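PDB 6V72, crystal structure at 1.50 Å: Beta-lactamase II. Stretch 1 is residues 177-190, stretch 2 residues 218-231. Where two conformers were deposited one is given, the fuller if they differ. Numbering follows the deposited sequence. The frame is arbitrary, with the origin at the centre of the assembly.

Stretch 1 177-190: LGIAFGGCMIKAGD
Stretch 2 218-231: DARTIAMSHSPPEG

Residues 179-181 pair in parallel with residues 221-223, the strand axes 20° apart and 4.8 Å at closest approach. Register follows from CA pairs: Ile179 with Thr221 (4.8 Å), Ala180 with Ile222 (5.1 Å), Phe181 with Ala223 (4.6 Å).

Ala180 (phi/psi -132/141) bonds to the other stretch through both its N and its O. Its N donates to Thr221 O (3.0 Å, 163°) and its O accepts from Ala223 N (2.9 Å, 174°); Thr221 N to Gly178 O (3.1 Å) and Gly182 N to Ala223 O (2.9 Å) extend the pattern. On the face shared with Ile222 (chi1 m, chi2 m), Ala180 CB lies 4.0 Å from Ile222 CD1. Ala223 (-110/156) occupies the other face, its CB 3.6 Å from Phe181 CD1, near the ring plane at the edge; Phe181 has chi1 t, chi2 77°.

Selenomethionine Met224 (-157/172; chi1 69°, chi2 -145°, chi3 83°) has the largest covered area. Its CB packs 3.4 Å from Ile186 O, and its SE lies 3.4 Å from Lys187 C and 4.0 Å from Ile186 CG2, so the side chain packs against the Ile186-Lys187 segment. Beside it, Ser225 N donates to Gly183 O (2.9 Å); Gly183 adopts 58/-142. Farther on, Glu230 (chi1 p, chi2 t, chi3 -72°) accepts from Gly189 N through OE2 (2.8 Å, 176°).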

# COMPACT_ATOMS: atom_id res chain seq x y z
N LEU A 177 15.60 -20.79 -20.04
CA LEU A 177 16.13 -19.48 -20.38
C LEU A 177 16.46 -18.67 -19.13
O LEU A 177 16.92 -17.53 -19.26
CB LEU A 177 15.14 -18.73 -21.26
CG LEU A 177 14.83 -19.42 -22.59
CD1 LEU A 177 13.69 -18.72 -23.30
CD2 LEU A 177 16.06 -19.43 -23.47
N GLY A 178 16.23 -19.23 -17.95
CA GLY A 178 16.54 -18.54 -16.71
C GLY A 178 15.67 -17.34 -16.40
O GLY A 178 16.16 -16.38 -15.79
N ILE A 179 14.40 -17.38 -16.78
CA ILE A 179 13.47 -16.27 -16.58
C ILE A 179 12.31 -16.77 -15.73
O ILE A 179 11.74 -17.83 -16.01
CB ILE A 179 12.94 -15.71 -17.92
CG1 ILE A 179 14.06 -15.13 -18.78
CG2 ILE A 179 11.83 -14.67 -17.68
CD1 ILE A 179 13.65 -14.98 -20.24
N ALA A 180 11.94 -16.00 -14.73
CA ALA A 180 10.73 -16.29 -13.98
C ALA A 180 9.94 -15.00 -13.85
O ALA A 180 10.52 -13.93 -13.63
CB ALA A 180 11.01 -16.87 -12.60
N PHE A 181 8.62 -15.11 -13.97
CA PHE A 181 7.72 -13.97 -13.93
C PHE A 181 6.81 -14.08 -12.72
O PHE A 181 6.00 -15.02 -12.63
CB PHE A 181 6.90 -13.88 -15.22
CG PHE A 181 5.95 -12.70 -15.28
CD1 PHE A 181 6.43 -11.42 -15.54
CD2 PHE A 181 4.58 -12.89 -15.11
CE1 PHE A 181 5.56 -10.35 -15.62
CE2 PHE A 181 3.71 -11.81 -15.21
CZ PHE A 181 4.19 -10.56 -15.45
N GLY A 182 6.93 -13.13 -11.79
CA GLY A 182 6.23 -13.19 -10.53
C GLY A 182 4.90 -12.48 -10.50
O GLY A 182 4.28 -12.42 -9.45
N GLY A 183 4.44 -11.94 -11.62
CA GLY A 183 3.16 -11.25 -11.61
C GLY A 183 3.12 -10.09 -10.62
O GLY A 183 4.09 -9.36 -10.45
N CYS A 184 1.98 -9.92 -9.95
CA CYS A 184 1.84 -8.83 -8.99
C CYS A 184 2.34 -9.20 -7.61
O CYS A 184 2.33 -8.34 -6.72
CB CYS A 184 0.39 -8.39 -8.88
SG CYS A 184 -0.19 -7.34 -10.27
N MSE A 185 2.81 -10.42 -7.42
CA MSE A 185 3.24 -10.85 -6.12
C MSE A 185 4.66 -10.36 -5.79
O MSE A 185 4.97 -10.07 -4.64
CB MSE A 185 3.16 -12.37 -6.08
CG MSE A 185 3.84 -13.04 -4.95
SE MSE A 185 3.47 -14.92 -5.27
CE MSE A 185 2.37 -14.81 -6.87
N ILE A 186 5.50 -10.26 -6.83
CA ILE A 186 6.91 -9.91 -6.67
C ILE A 186 7.07 -8.42 -6.94
O ILE A 186 6.52 -7.90 -7.93
CB ILE A 186 7.80 -10.75 -7.60
CG1 ILE A 186 7.64 -12.24 -7.27
CG2 ILE A 186 9.28 -10.34 -7.51
CD1 ILE A 186 8.16 -12.64 -5.87
N LYS A 187 7.78 -7.75 -6.04
CA LYS A 187 8.08 -6.33 -6.11
C LYS A 187 9.57 -6.12 -6.29
O LYS A 187 10.37 -7.05 -6.14
CB LYS A 187 7.64 -5.61 -4.83
CG LYS A 187 6.24 -5.86 -4.38
CD LYS A 187 5.23 -5.68 -5.48
CE LYS A 187 3.86 -5.68 -4.86
NZ LYS A 187 2.78 -5.87 -5.84
N ALA A 188 9.94 -4.86 -6.50
CA ALA A 188 11.31 -4.54 -6.89
C ALA A 188 12.27 -4.80 -5.74
O ALA A 188 11.90 -4.76 -4.57
CB ALA A 188 11.41 -3.09 -7.34
N GLY A 189 13.54 -5.05 -6.10
CA GLY A 189 14.59 -5.29 -5.12
C GLY A 189 14.86 -4.13 -4.19
O GLY A 189 15.52 -4.32 -3.15
N ASP A 190 14.38 -2.94 -4.53
CA ASP A 190 14.54 -1.78 -3.66
C ASP A 190 13.20 -1.28 -3.14
O ASP A 190 13.12 -0.16 -2.63
CB ASP A 190 15.31 -0.67 -4.38
CG ASP A 190 14.57 -0.10 -5.59
OD1 ASP A 190 13.51 -0.62 -5.98
OD2 ASP A 190 15.07 0.91 -6.16
N ASP A 218 16.79 -21.43 -10.12
CA ASP A 218 18.02 -21.07 -10.81
C ASP A 218 17.89 -19.81 -11.65
O ASP A 218 18.92 -19.24 -12.04
CB ASP A 218 18.48 -22.23 -11.71
CG ASP A 218 18.67 -23.53 -10.93
OD1 ASP A 218 19.29 -23.47 -9.85
OD2 ASP A 218 18.20 -24.60 -11.38
N ALA A 219 16.67 -19.34 -11.91
CA ALA A 219 16.46 -18.20 -12.78
C ALA A 219 17.11 -16.95 -12.21
O ALA A 219 16.84 -16.55 -11.08
CB ALA A 219 14.95 -17.97 -12.98
N ARG A 220 17.95 -16.29 -13.01
CA ARG A 220 18.58 -15.05 -12.59
C ARG A 220 17.90 -13.82 -13.17
O ARG A 220 18.26 -12.70 -12.79
CB ARG A 220 20.07 -15.04 -12.95
CG ARG A 220 20.88 -16.00 -12.10
CD ARG A 220 22.38 -15.88 -12.36
NE ARG A 220 23.01 -14.79 -11.62
CZ ARG A 220 23.39 -14.86 -10.34
NH1 ARG A 220 23.97 -13.82 -9.76
NH2 ARG A 220 23.21 -15.98 -9.64
N THR A 221 16.93 -13.98 -14.06
CA THR A 221 16.16 -12.85 -14.55
C THR A 221 14.76 -12.97 -13.96
O THR A 221 14.02 -13.91 -14.29
CB THR A 221 16.11 -12.82 -16.08
OG1 THR A 221 17.42 -12.60 -16.59
CG2 THR A 221 15.21 -11.71 -16.56
N ILE A 222 14.41 -12.05 -13.07
CA ILE A 222 13.10 -12.03 -12.44
C ILE A 222 12.33 -10.84 -13.00
O ILE A 222 12.76 -9.69 -12.90
CB ILE A 222 13.20 -11.95 -10.91
CG1 ILE A 222 14.08 -13.07 -10.37
CG2 ILE A 222 11.77 -11.98 -10.29
CD1 ILE A 222 13.62 -14.48 -10.77
N ALA A 223 11.19 -11.14 -13.61
CA ALA A 223 10.29 -10.15 -14.19
C ALA A 223 9.03 -10.08 -13.34
O ALA A 223 8.70 -11.04 -12.64
CB ALA A 223 9.94 -10.55 -15.62
N MSE A 224 8.34 -8.95 -13.40
CA MSE A 224 7.15 -8.75 -12.56
C MSE A 224 6.21 -7.71 -13.14
O MSE A 224 6.57 -7.05 -14.13
CB MSE A 224 7.56 -8.38 -11.13
CG MSE A 224 8.18 -6.99 -11.00
SE MSE A 224 9.57 -6.97 -9.63
CE MSE A 224 11.01 -7.67 -10.77
N SER A 225 5.02 -7.56 -12.55
CA SER A 225 3.96 -6.79 -13.22
C SER A 225 4.23 -5.30 -13.23
O SER A 225 3.86 -4.63 -14.20
CB SER A 225 2.61 -7.06 -12.58
OG SER A 225 2.16 -8.38 -12.89
N HIS A 226 4.85 -4.73 -12.20
CA HIS A 226 4.85 -3.28 -12.12
C HIS A 226 6.24 -2.67 -11.92
O HIS A 226 6.35 -1.50 -11.51
CB HIS A 226 3.88 -2.83 -11.04
CG HIS A 226 2.47 -3.22 -11.35
ND1 HIS A 226 1.78 -2.71 -12.43
CD2 HIS A 226 1.63 -4.10 -10.75
CE1 HIS A 226 0.57 -3.24 -12.47
NE2 HIS A 226 0.45 -4.08 -11.46
N SER A 227 7.29 -3.43 -12.18
CA SER A 227 8.66 -2.96 -12.11
C SER A 227 9.45 -3.63 -13.23
O SER A 227 9.07 -4.71 -13.70
CB SER A 227 9.30 -3.26 -10.75
OG SER A 227 8.68 -2.53 -9.72
N PRO A 228 10.55 -3.03 -13.67
CA PRO A 228 11.36 -3.65 -14.74
C PRO A 228 12.11 -4.88 -14.26
O PRO A 228 12.28 -5.09 -13.05
CB PRO A 228 12.32 -2.53 -15.16
CG PRO A 228 12.24 -1.51 -14.10
CD PRO A 228 10.94 -1.64 -13.40
N PRO A 229 12.56 -5.73 -15.18
CA PRO A 229 13.23 -6.97 -14.78
C PRO A 229 14.53 -6.69 -14.05
O PRO A 229 15.25 -5.73 -14.33
CB PRO A 229 13.51 -7.70 -16.10
CG PRO A 229 12.79 -6.96 -17.14
CD PRO A 229 12.42 -5.61 -16.64
N GLU A 230 14.85 -7.59 -13.13
CA GLU A 230 16.11 -7.49 -12.41
C GLU A 230 16.50 -8.89 -11.98
O GLU A 230 16.06 -9.87 -12.59
CB GLU A 230 15.95 -6.49 -11.24
CG GLU A 230 14.95 -6.92 -10.19
CD GLU A 230 14.98 -5.99 -8.99
OE1 GLU A 230 15.95 -6.05 -8.21
OE2 GLU A 230 14.04 -5.19 -8.83
N GLY A 231 17.34 -9.00 -10.96
CA GLY A 231 17.78 -10.28 -10.46
C GLY A 231 16.97 -10.75 -9.27
O GLY A 231 15.90 -10.23 -8.95
O HOH W 1 5.23 -5.97 -9.46